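Local coordinates for bacillaene synthase decarboxylase PksI (Bacillus subtilis, PDB 4Q1K), which catalyses the decarboxylation of a carrier-tethered 3-methylglutaconyl group to 3-methylcrotonyl during synthesis of the antibiotic bacillaene, acting as a homotrimer of the crotonase family, at residues B[89-94]-B[257-262]; B[97-102]-B[244-249]; B[154-159]-B[250-255]; B[161-166]-B[236-241]. The protein carries 1 engineered substitution. All coordinates share one frame; numbering follows the deposited sequence.

All four contacts tie earlier parts of the chain to its last two helices. Helix 220-252 supplies one side of interactions 4 and 2, in that order along the chain. Interaction 3 uses the end of this helix and the turn after it, and interaction 1 uses helix 256-265, which follows. Interaction 4 is nested within the other three, while interactions 2 and 3 alternate in the chain. The centres of interactions 2 and 3 are about 8 Å apart, those of 1 and 3 about 9 Å, and those of 1 and 4 about 23 Å. Interactions 1 to 3 thus cluster round the end of helix 220-252 that carries active-site His249, while interaction 4 packs further back along it. Each contact also touches a second subunit.

Interaction 1 of 4, residues B[89-94]-B[257-262]; sequences GLLRIQ and EVKSRI
Val258 begins the contact by laying its CG1 methyl against the aliphatic part of Gln94, with Val258 CG1 3.7 Å from Gln94 CG. The two side chains run alongside one another, oppositely directed.

Lys259 comes next. Its CB packs on the amide carbon of Gln94, with Lys259 CB 3.7 Å from Gln94 CD, and the two chains cross at about a right angle. Gln94 has CG anti to its N and then bends at chi2 (-78°), which turns the amide against Lys259 CB. The NE2 of that amide hydrogen-bonds to the backbone O of His255, just ahead of the helix. The extended Lys259 chain leads its amine away from the contact, although Lys259 CG still passes 4.2 Å from Leu91 CD2.

Arg261 faces away from helix 87-94 and pairs within its own helix. Its NE and NH2 both donate to Glu257 OE2, each at 3.1 Å, in a side-on salt bridge from one face of the carboxylate. Arg261 NH2 also hydrogen-bonds to the backbone O of Glu217 of a neighbouring subunit.

Ile262 closes the row and has the largest buried area. Its two branches divide the work. Ile262 CG2 lies 3.7 Å from Leu91 CG, and Ile262 CD1 lies 3.7 Å from Leu90 CB. No hydrogen bond joins the two segments, so apolar contact and the carbon chains of Gln94 and Lys259 make up the interface. The axes of the two segments come within 9.8 Å at 174°, an almost exactly antiparallel helix pair that joins the C-terminal helix to helix 87-94 in this crotonase-like fold.

Interaction 2 of 4, residues B[97-102]-B[244-249]; sequences LTKFTD and QELMMH
The active site of PksI includes His249, and this contact sets Phe100, from the loop between helices 87-94 and 108-111, against the helix that carries it. The Phe100 and His249 rings pack obliquely, with planes 81° apart and centroids 5.3 Å apart. One turn earlier on the helix, Leu246 puts its CD2 methyl 3.8 Å from Phe100 CE2. Its other methyl meets Thr101 tip to tip, with Leu246 CD1 3.9 Å from Thr101 CG2. Lys99 CB adds a looser touch, 4.2 Å from Leu246 CD2.

Phe100 has chi1 82°, with CG between the backbone N and carbonyl carbon, and this directs the ring toward the helix. Glu245 reaches its far end, with Glu245 OE1 3.7 Å from Phe100 CZ. Both carboxylate oxygens are hydrogen-bonded to other residues, OE1 to Gly160 N and OE2 to Thr162 OG1. The loop is tied to itself by a hydrogen bond of 3.0 Å from Lys99 N to Asp102 OD2.

No hydrogen bond crosses between the segments. Hydrocarbon and ring contacts therefore hold the loop here, and the buried Glu245 carboxylate depends on its partners outside the contact.

Interaction 3 of 4, residues B[154-159]-B[250-255]; sequences GFTPGM and EATFHH. Engineered in segment 250-255: Ala251 (natural residue Lys).
Phe155 and Phe253 stack face to face, their centroids 3.8 Å apart and their planes 12° from parallel. The two side chains project in the same direction. Phe253 CZ sits over the centre of the Phe155 ring, while Phe155 CB makes a CH-pi contact with the face of Phe253, 4.0 Å from its centroid. Beside the stack, Thr156 N donates to Thr252 OG1 at 3.2 Å in a nearly straight hydrogen bond (164°). Thr252 has chi1 65°, which sets its hydroxyl between its own N and carbonyl carbon. There it is also hydrogen-bonded to Met248 O, one turn back in the helix. A water bridges the backbones by donating to Gly154 O at 2.9 Å and to Thr252 O at 2.7 Å.

Further out, Leu90 and Val258 pack on Phe155, and Ile93 packs on Phe253. Ser222 OG of a neighbouring subunit hydrogen-bonds to Gly154 O. After the stack, His255 NE2 donates to the backbone O of Ala251, an engineered residue (natural Lys), at 3.2 Å.

His249, the active-site residue, meets Phe253 edge to face and touches Thr156. The contact thus forms second-shell packing beside the active site, where helix 220-252 runs out into the turn before helix 256-265.

Interaction 4 of 4, residues B[161-166]-B[236-241]; sequences ATFIVP and DQLPRV
Phe163 is the centre of this contact and buries the most surface, with Val241 next. CB of Phe163 lies 3.8 Å from Val241 CG1, and the two side chains cross at about a right angle. The other methyl, Val241 CG2, reaches the ring at Phe163 CD1, 4.1 Å away. With CG anti to the backbone N (chi1 171°), the Phe163 ring extends from its helix toward helix 220-252. At the other ortho carbon, Leu238 CD1 lies 3.9 Å from Phe163 CD2.

The axes of the two segments run at 139°, with a closest approach of 9.6 Å. This joins helix 161-169 to the long helix 220-252, which carries active-site His249 further along, in the crotonase-like fold. Both segments are kinked, with Pro166 in one and Pro239 in the other.

On the exposed side, Gln237 brings its amide oxygen to the edge of the Phe163 ring. Gln237 OE1 is 3.5 Å from Phe163 CE1, and the amide and ring planes are 81° apart. At the other end of the contact, Val241 CG1 packs 3.3 Å from Thr162 OG1. Besides its partner Glu245, that hydroxyl hydrogen-bonds to His229 NE2 of a neighbouring subunit. A glycerol, probably from the crystallisation liquor, hydrogen-bonds to the backbone O of Thr162.

Interaction 1 of 4, residues B[89-94]-B[257-262]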
# COMPACT_ATOMS: atom_id res chain seq x y z
N GLY B 89 -12.81 -31.73 2.59
CA GLY B 89 -11.56 -31.19 3.17
C GLY B 89 -11.79 -30.28 4.34
O GLY B 89 -11.08 -30.36 5.38
N LEU B 90 -12.71 -29.34 4.19
CA LEU B 90 -12.96 -28.41 5.31
C LEU B 90 -13.57 -29.11 6.51
O LEU B 90 -13.25 -28.80 7.67
CB LEU B 90 -13.91 -27.27 4.85
CG LEU B 90 -13.26 -26.39 3.74
CD1 LEU B 90 -14.36 -25.46 3.33
CD2 LEU B 90 -12.04 -25.66 4.26
N LEU B 91 -14.43 -30.10 6.25
CA LEU B 91 -15.12 -30.79 7.36
C LEU B 91 -14.09 -31.63 8.15
O LEU B 91 -14.25 -31.84 9.34
CB LEU B 91 -16.22 -31.77 6.80
CG LEU B 91 -17.46 -31.00 6.35
CD1 LEU B 91 -18.45 -31.79 5.51
CD2 LEU B 91 -18.11 -30.39 7.61
N ARG B 92 -13.07 -32.09 7.43
CA ARG B 92 -12.00 -32.88 8.00
C ARG B 92 -11.21 -32.04 8.99
O ARG B 92 -10.89 -32.50 10.08
CB ARG B 92 -11.08 -33.41 6.91
CG ARG B 92 -11.74 -34.38 5.94
CD ARG B 92 -11.61 -35.82 6.43
NE ARG B 92 -10.27 -36.35 6.20
CZ ARG B 92 -9.70 -36.47 5.01
NH1 ARG B 92 -10.37 -36.11 3.92
NH2 ARG B 92 -8.48 -36.96 4.90
N ILE B 93 -10.91 -30.80 8.61
CA ILE B 93 -10.20 -29.93 9.55
C ILE B 93 -11.15 -29.59 10.74
O ILE B 93 -10.71 -29.49 11.89
CB ILE B 93 -9.76 -28.57 8.87
CG1 ILE B 93 -8.83 -28.84 7.66
CG2 ILE B 93 -9.09 -27.71 9.94
CD1 ILE B 93 -8.43 -27.52 6.87
N GLN B 94 -12.45 -29.40 10.47
CA GLN B 94 -13.38 -29.03 11.57
C GLN B 94 -13.36 -30.18 12.60
O GLN B 94 -13.30 -29.93 13.81
CB GLN B 94 -14.78 -28.74 11.02
CG GLN B 94 -15.80 -28.19 12.02
CD GLN B 94 -16.40 -29.20 12.97
OE1 GLN B 94 -16.38 -30.41 12.69
NE2 GLN B 94 -16.87 -28.72 14.14
N GLU B 257 -20.83 -25.04 15.28
CA GLU B 257 -21.47 -24.19 14.29
C GLU B 257 -20.64 -24.05 13.01
O GLU B 257 -21.18 -23.69 11.94
CB GLU B 257 -21.84 -22.85 14.89
CG GLU B 257 -20.68 -21.95 15.11
CD GLU B 257 -21.16 -20.54 15.31
OE1 GLU B 257 -20.78 -20.02 16.37
OE2 GLU B 257 -21.92 -19.99 14.46
N VAL B 258 -19.36 -24.40 13.09
CA VAL B 258 -18.50 -24.36 11.86
C VAL B 258 -18.96 -25.52 10.94
O VAL B 258 -19.16 -25.34 9.73
CB VAL B 258 -16.99 -24.48 12.20
CG1 VAL B 258 -16.18 -24.72 10.93
CG2 VAL B 258 -16.53 -23.16 12.86
N LYS B 259 -19.19 -26.70 11.55
CA LYS B 259 -19.71 -27.84 10.80
C LYS B 259 -21.02 -27.45 10.13
O LYS B 259 -21.27 -27.77 8.97
CB LYS B 259 -19.88 -29.04 11.80
CG LYS B 259 -20.34 -30.34 11.14
CD LYS B 259 -20.51 -31.39 12.23
CE LYS B 259 -20.96 -32.71 11.63
NZ LYS B 259 -20.91 -33.85 12.62
N SER B 260 -21.92 -26.81 10.88
CA SER B 260 -23.22 -26.43 10.34
C SER B 260 -23.07 -25.49 9.17
O SER B 260 -23.77 -25.62 8.18
CB SER B 260 -24.05 -25.66 11.38
OG SER B 260 -24.31 -26.54 12.43
N ARG B 261 -22.20 -24.49 9.32
CA ARG B 261 -22.00 -23.53 8.17
C ARG B 261 -21.37 -24.18 6.93
O ARG B 261 -21.72 -23.85 5.81
CB ARG B 261 -21.17 -22.31 8.59
CG ARG B 261 -21.88 -21.48 9.66
CD ARG B 261 -20.83 -20.62 10.34
NE ARG B 261 -21.38 -19.77 11.40
CZ ARG B 261 -21.61 -18.48 11.26
NH1 ARG B 261 -21.26 -17.86 10.12
NH2 ARG B 261 -22.15 -17.78 12.31
N ILE B 262 -20.38 -25.05 7.13
CA ILE B 262 -19.79 -25.73 5.97
C ILE B 262 -20.84 -26.57 5.29
O ILE B 262 -20.90 -26.63 4.07
CB ILE B 262 -18.59 -26.64 6.37
CG1 ILE B 262 -17.47 -25.80 6.98
CG2 ILE B 262 -18.10 -27.49 5.21
CD1 ILE B 262 -16.35 -26.65 7.59

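Interaction 2 of 4, residues B[97-102]-B[244-249]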
# COMPACT_ATOMS: atom_id res chain seq x y z
N LEU B 97 -9.40 -33.89 12.16
CA LEU B 97 -8.60 -34.99 11.52
C LEU B 97 -7.33 -34.49 10.75
O LEU B 97 -6.31 -35.19 10.60
CB LEU B 97 -9.51 -35.79 10.57
CG LEU B 97 -10.70 -36.49 11.19
CD1 LEU B 97 -11.67 -36.86 10.10
CD2 LEU B 97 -10.12 -37.77 11.83
N THR B 98 -7.36 -33.25 10.27
CA THR B 98 -6.32 -32.74 9.41
C THR B 98 -6.19 -31.25 9.76
O THR B 98 -7.05 -30.69 10.47
CB THR B 98 -6.76 -32.84 7.92
OG1 THR B 98 -7.98 -32.11 7.70
CG2 THR B 98 -7.02 -34.30 7.49
N LYS B 99 -5.09 -30.66 9.33
CA LYS B 99 -4.83 -29.22 9.48
C LYS B 99 -4.47 -28.67 8.09
O LYS B 99 -4.06 -29.45 7.19
CB LYS B 99 -3.70 -28.95 10.47
CG LYS B 99 -3.62 -29.83 11.69
CD LYS B 99 -2.64 -29.24 12.70
CE LYS B 99 -1.26 -29.06 12.11
NZ LYS B 99 -0.56 -30.35 11.82
N PHE B 100 -4.63 -27.35 7.88
CA PHE B 100 -4.42 -26.80 6.51
C PHE B 100 -2.99 -26.93 6.04
O PHE B 100 -2.72 -26.96 4.85
CB PHE B 100 -4.94 -25.32 6.44
CG PHE B 100 -3.95 -24.28 6.97
CD1 PHE B 100 -2.89 -23.87 6.19
CD2 PHE B 100 -4.17 -23.62 8.20
CE1 PHE B 100 -2.00 -22.87 6.68
CE2 PHE B 100 -3.31 -22.62 8.66
CZ PHE B 100 -2.20 -22.27 7.91
N THR B 101 -2.06 -27.03 6.99
CA THR B 101 -0.65 -27.21 6.65
C THR B 101 -0.30 -28.66 6.21
O THR B 101 0.82 -28.86 5.78
CB THR B 101 0.27 -26.83 7.83
OG1 THR B 101 -0.24 -27.46 9.01
CG2 THR B 101 0.26 -25.37 8.09
N ASP B 102 -1.25 -29.62 6.24
CA ASP B 102 -0.95 -31.02 5.93
C ASP B 102 -0.41 -31.19 4.52
O ASP B 102 0.55 -31.93 4.28
CB ASP B 102 -2.15 -31.95 6.19
CG ASP B 102 -2.38 -32.20 7.69
OD1 ASP B 102 -1.52 -31.86 8.54
OD2 ASP B 102 -3.42 -32.73 8.02
N GLN B 244 0.71 -18.70 13.73
CA GLN B 244 -0.41 -17.92 14.27
C GLN B 244 -1.79 -18.33 13.72
O GLN B 244 -2.77 -18.43 14.45
CB GLN B 244 -0.14 -16.44 14.01
CG GLN B 244 1.05 -16.03 14.81
CD GLN B 244 1.55 -14.66 14.45
OE1 GLN B 244 1.35 -14.12 13.35
NE2 GLN B 244 2.26 -14.12 15.38
N GLU B 245 -1.87 -18.56 12.41
CA GLU B 245 -3.14 -18.98 11.83
C GLU B 245 -3.57 -20.37 12.32
O GLU B 245 -4.77 -20.64 12.48
CB GLU B 245 -2.97 -19.04 10.34
CG GLU B 245 -2.94 -17.60 9.77
CD GLU B 245 -2.80 -17.57 8.26
OE1 GLU B 245 -2.69 -18.60 7.65
OE2 GLU B 245 -2.76 -16.46 7.65
N LEU B 246 -2.59 -21.25 12.53
CA LEU B 246 -2.91 -22.58 13.11
C LEU B 246 -3.48 -22.39 14.52
O LEU B 246 -4.44 -23.05 14.85
CB LEU B 246 -1.66 -23.52 13.15
CG LEU B 246 -1.25 -24.16 11.82
CD1 LEU B 246 0.09 -24.90 11.93
CD2 LEU B 246 -2.36 -25.10 11.33
N MET B 247 -2.91 -21.47 15.29
CA MET B 247 -3.43 -21.15 16.62
C MET B 247 -4.87 -20.66 16.54
O MET B 247 -5.72 -21.08 17.34
CB MET B 247 -2.55 -20.09 17.30
CG MET B 247 -1.28 -20.65 17.91
SD MET B 247 -0.41 -19.44 18.92
CE MET B 247 -0.53 -17.98 17.89
N MET B 248 -5.16 -19.77 15.59
CA MET B 248 -6.51 -19.24 15.43
C MET B 248 -7.49 -20.34 15.00
O MET B 248 -8.66 -20.35 15.43
CB MET B 248 -6.52 -18.02 14.46
CG MET B 248 -5.79 -16.81 15.04
SD MET B 248 -6.16 -15.34 14.01
CE MET B 248 -5.20 -15.79 12.54
N HIS B 249 -7.01 -21.30 14.22
CA HIS B 249 -7.85 -22.41 13.77
C HIS B 249 -8.17 -23.23 15.03
O HIS B 249 -9.28 -23.76 15.18
CB HIS B 249 -7.11 -23.28 12.77
CG HIS B 249 -7.28 -22.86 11.33
ND1 HIS B 249 -7.95 -21.71 10.96
CD2 HIS B 249 -6.93 -23.47 10.19
CE1 HIS B 249 -7.95 -21.60 9.64
NE2 HIS B 249 -7.36 -22.66 9.14

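Interaction 3 of 4, residues B[154-159]-B[250-255]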
# COMPACT_ATOMS: atom_id res chain seq x y z
N GLY B 154 -17.27 -19.47 9.61
CA GLY B 154 -17.13 -19.37 11.05
C GLY B 154 -15.75 -19.46 11.55
O GLY B 154 -15.53 -19.29 12.74
N PHE B 155 -14.79 -19.71 10.65
CA PHE B 155 -13.41 -19.94 11.14
C PHE B 155 -12.50 -18.88 10.54
O PHE B 155 -12.82 -18.24 9.51
CB PHE B 155 -12.87 -21.37 10.83
CG PHE B 155 -12.82 -21.75 9.34
CD1 PHE B 155 -11.72 -21.43 8.55
CD2 PHE B 155 -13.87 -22.48 8.75
CE1 PHE B 155 -11.72 -21.77 7.18
CE2 PHE B 155 -13.84 -22.87 7.38
CZ PHE B 155 -12.77 -22.46 6.60
N THR B 156 -11.36 -18.67 11.18
CA THR B 156 -10.41 -17.64 10.71
C THR B 156 -9.62 -18.06 9.45
O THR B 156 -9.51 -19.24 9.17
CB THR B 156 -9.46 -17.32 11.85
OG1 THR B 156 -8.90 -18.55 12.38
CG2 THR B 156 -10.25 -16.53 12.97
N PRO B 157 -9.12 -17.09 8.67
CA PRO B 157 -8.47 -17.45 7.40
C PRO B 157 -7.19 -18.27 7.69
O PRO B 157 -6.38 -17.90 8.56
CB PRO B 157 -8.14 -16.08 6.79
CG PRO B 157 -9.19 -15.13 7.37
CD PRO B 157 -9.34 -15.64 8.80
N GLY B 158 -6.97 -19.34 6.91
CA GLY B 158 -5.66 -20.05 6.98
C GLY B 158 -4.90 -19.87 5.67
O GLY B 158 -5.07 -18.84 4.99
N MET B 159 -4.07 -20.85 5.31
CA MET B 159 -3.34 -20.81 4.04
C MET B 159 -2.55 -19.51 3.84
O MET B 159 -2.36 -19.06 2.71
CB MET B 159 -4.29 -21.03 2.87
CG MET B 159 -5.25 -22.19 3.06
SD MET B 159 -4.62 -23.73 2.36
CE MET B 159 -5.13 -23.56 0.65
N GLU B 250 -7.15 -23.38 15.88
CA GLU B 250 -7.40 -24.13 17.19
C GLU B 250 -8.53 -23.50 17.97
O GLU B 250 -9.41 -24.17 18.55
CB GLU B 250 -6.09 -24.14 18.01
CG GLU B 250 -6.26 -24.42 19.48
CD GLU B 250 -5.96 -25.87 19.72
OE1 GLU B 250 -4.90 -26.14 20.34
OE2 GLU B 250 -6.74 -26.72 19.24
N ALA B 251 -8.57 -22.19 17.96
CA ALA B 251 -9.56 -21.51 18.74
C ALA B 251 -10.94 -21.35 18.03
O ALA B 251 -11.91 -21.01 18.67
CB ALA B 251 -9.00 -20.16 19.10
N THR B 252 -11.01 -21.51 16.69
CA THR B 252 -12.26 -21.21 15.97
C THR B 252 -12.84 -22.38 15.13
O THR B 252 -14.05 -22.38 14.82
CB THR B 252 -12.12 -19.89 15.06
OG1 THR B 252 -11.16 -20.10 14.01
CG2 THR B 252 -11.62 -18.75 15.91
N PHE B 253 -12.00 -23.28 14.64
CA PHE B 253 -12.45 -24.23 13.64
C PHE B 253 -13.30 -25.36 14.21
O PHE B 253 -14.04 -25.98 13.53
CB PHE B 253 -11.25 -24.83 12.88
CG PHE B 253 -11.44 -24.97 11.40
CD1 PHE B 253 -10.50 -24.45 10.54
CD2 PHE B 253 -12.51 -25.61 10.86
CE1 PHE B 253 -10.64 -24.56 9.19
CE2 PHE B 253 -12.65 -25.73 9.51
CZ PHE B 253 -11.71 -25.22 8.67
N HIS B 254 -13.16 -25.64 15.47
CA HIS B 254 -13.71 -26.90 15.93
C HIS B 254 -15.05 -26.77 16.59
O HIS B 254 -15.49 -27.61 17.33
CB HIS B 254 -12.68 -27.63 16.77
CG HIS B 254 -11.35 -27.77 16.08
ND1 HIS B 254 -11.19 -28.45 14.96
CD2 HIS B 254 -10.13 -27.28 16.40
CE1 HIS B 254 -9.93 -28.40 14.59
NE2 HIS B 254 -9.28 -27.69 15.48
N HIS B 255 -15.73 -25.71 16.27
CA HIS B 255 -16.96 -25.47 16.94
C HIS B 255 -18.05 -26.08 16.16
O HIS B 255 -18.01 -26.10 14.97
CB HIS B 255 -17.22 -24.01 17.09
CG HIS B 255 -16.33 -23.34 18.06
ND1 HIS B 255 -16.45 -23.49 19.34
CD2 HIS B 255 -15.31 -22.45 17.87
CE1 HIS B 255 -15.55 -22.75 19.96
NE2 HIS B 255 -14.85 -22.11 19.06
O HOH W 1 -16.15 -20.68 15.23

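Interaction 4 of 4, residues B[161-166]-B[236-241]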
# COMPACT_ATOMS: atom_id res chain seq x y z
N ALA B 161 -3.39 -16.63 4.31
CA ALA B 161 -4.24 -15.55 3.80
C ALA B 161 -3.97 -14.29 4.64
O ALA B 161 -4.01 -13.17 4.10
CB ALA B 161 -5.69 -15.97 3.92
N THR B 162 -3.77 -14.42 5.97
CA THR B 162 -3.67 -13.12 6.74
C THR B 162 -2.34 -12.44 6.55
O THR B 162 -2.16 -11.26 6.92
CB THR B 162 -3.87 -13.38 8.29
OG1 THR B 162 -2.74 -14.18 8.77
CG2 THR B 162 -5.18 -14.17 8.52
N PHE B 163 -1.40 -13.10 5.89
CA PHE B 163 -0.11 -12.43 5.58
C PHE B 163 -0.17 -11.95 4.11
O PHE B 163 0.13 -10.78 3.82
CB PHE B 163 0.98 -13.49 5.75
CG PHE B 163 2.32 -13.00 5.25
CD1 PHE B 163 2.99 -12.05 5.99
CD2 PHE B 163 2.83 -13.42 4.02
CE1 PHE B 163 4.24 -11.57 5.57
CE2 PHE B 163 4.05 -12.89 3.56
CZ PHE B 163 4.75 -11.95 4.35
N ILE B 164 -0.61 -12.83 3.17
CA ILE B 164 -0.44 -12.49 1.72
C ILE B 164 -1.50 -11.52 1.23
O ILE B 164 -1.25 -10.72 0.30
CB ILE B 164 -0.34 -13.77 0.86
CG1 ILE B 164 0.35 -13.49 -0.52
CG2 ILE B 164 -1.74 -14.34 0.67
CD1 ILE B 164 1.79 -12.96 -0.46
N VAL B 165 -2.67 -11.54 1.84
CA VAL B 165 -3.69 -10.56 1.42
C VAL B 165 -3.28 -9.07 1.71
O VAL B 165 -3.32 -8.28 0.81
CB VAL B 165 -5.14 -10.99 1.89
CG1 VAL B 165 -6.17 -9.89 1.44
CG2 VAL B 165 -5.53 -12.41 1.32
N PRO B 166 -2.89 -8.72 2.95
CA PRO B 166 -2.38 -7.39 3.21
C PRO B 166 -1.12 -7.14 2.35
O PRO B 166 -0.90 -6.04 1.89
CB PRO B 166 -2.02 -7.40 4.70
CG PRO B 166 -2.69 -8.63 5.31
CD PRO B 166 -2.98 -9.58 4.17
N ASP B 236 10.90 -15.39 4.73
CA ASP B 236 11.31 -15.28 6.10
C ASP B 236 10.14 -15.17 7.07
O ASP B 236 10.20 -15.76 8.13
CB ASP B 236 12.22 -14.07 6.24
CG ASP B 236 12.71 -13.88 7.67
OD1 ASP B 236 13.37 -14.79 8.23
OD2 ASP B 236 12.40 -12.82 8.26
N GLN B 237 9.12 -14.38 6.71
CA GLN B 237 8.03 -14.02 7.61
C GLN B 237 6.86 -14.99 7.61
O GLN B 237 6.16 -15.07 8.65
CB GLN B 237 7.54 -12.62 7.37
CG GLN B 237 8.60 -11.54 7.70
CD GLN B 237 8.15 -10.18 7.17
OE1 GLN B 237 6.96 -9.90 7.11
NE2 GLN B 237 9.06 -9.39 6.69
N LEU B 238 6.70 -15.78 6.55
CA LEU B 238 5.53 -16.59 6.42
C LEU B 238 5.36 -17.74 7.50
O LEU B 238 4.23 -17.96 8.02
CB LEU B 238 5.44 -17.12 4.98
CG LEU B 238 4.19 -18.00 4.72
CD1 LEU B 238 2.86 -17.20 4.95
CD2 LEU B 238 4.32 -18.53 3.32
N PRO B 239 6.46 -18.45 7.88
CA PRO B 239 6.29 -19.55 8.84
C PRO B 239 5.64 -19.09 10.14
O PRO B 239 4.75 -19.77 10.67
CB PRO B 239 7.75 -19.94 9.18
CG PRO B 239 8.53 -19.66 7.91
CD PRO B 239 7.84 -18.43 7.31
N ARG B 240 6.01 -17.92 10.64
CA ARG B 240 5.44 -17.52 11.90
C ARG B 240 3.96 -17.19 11.79
O ARG B 240 3.22 -17.41 12.73
CB ARG B 240 6.21 -16.31 12.37
CG ARG B 240 5.74 -15.75 13.68
CD ARG B 240 6.44 -14.41 14.00
NE ARG B 240 5.81 -13.69 15.12
CZ ARG B 240 5.81 -14.11 16.40
NH1 ARG B 240 6.41 -15.25 16.73
NH2 ARG B 240 5.19 -13.40 17.34
N VAL B 241 3.53 -16.59 10.66
CA VAL B 241 2.14 -16.33 10.43
C VAL B 241 1.36 -17.60 10.28
O VAL B 241 0.29 -17.69 10.82
CB VAL B 241 1.90 -15.25 9.27
CG1 VAL B 241 0.40 -14.96 9.17
CG2 VAL B 241 2.65 -13.99 9.64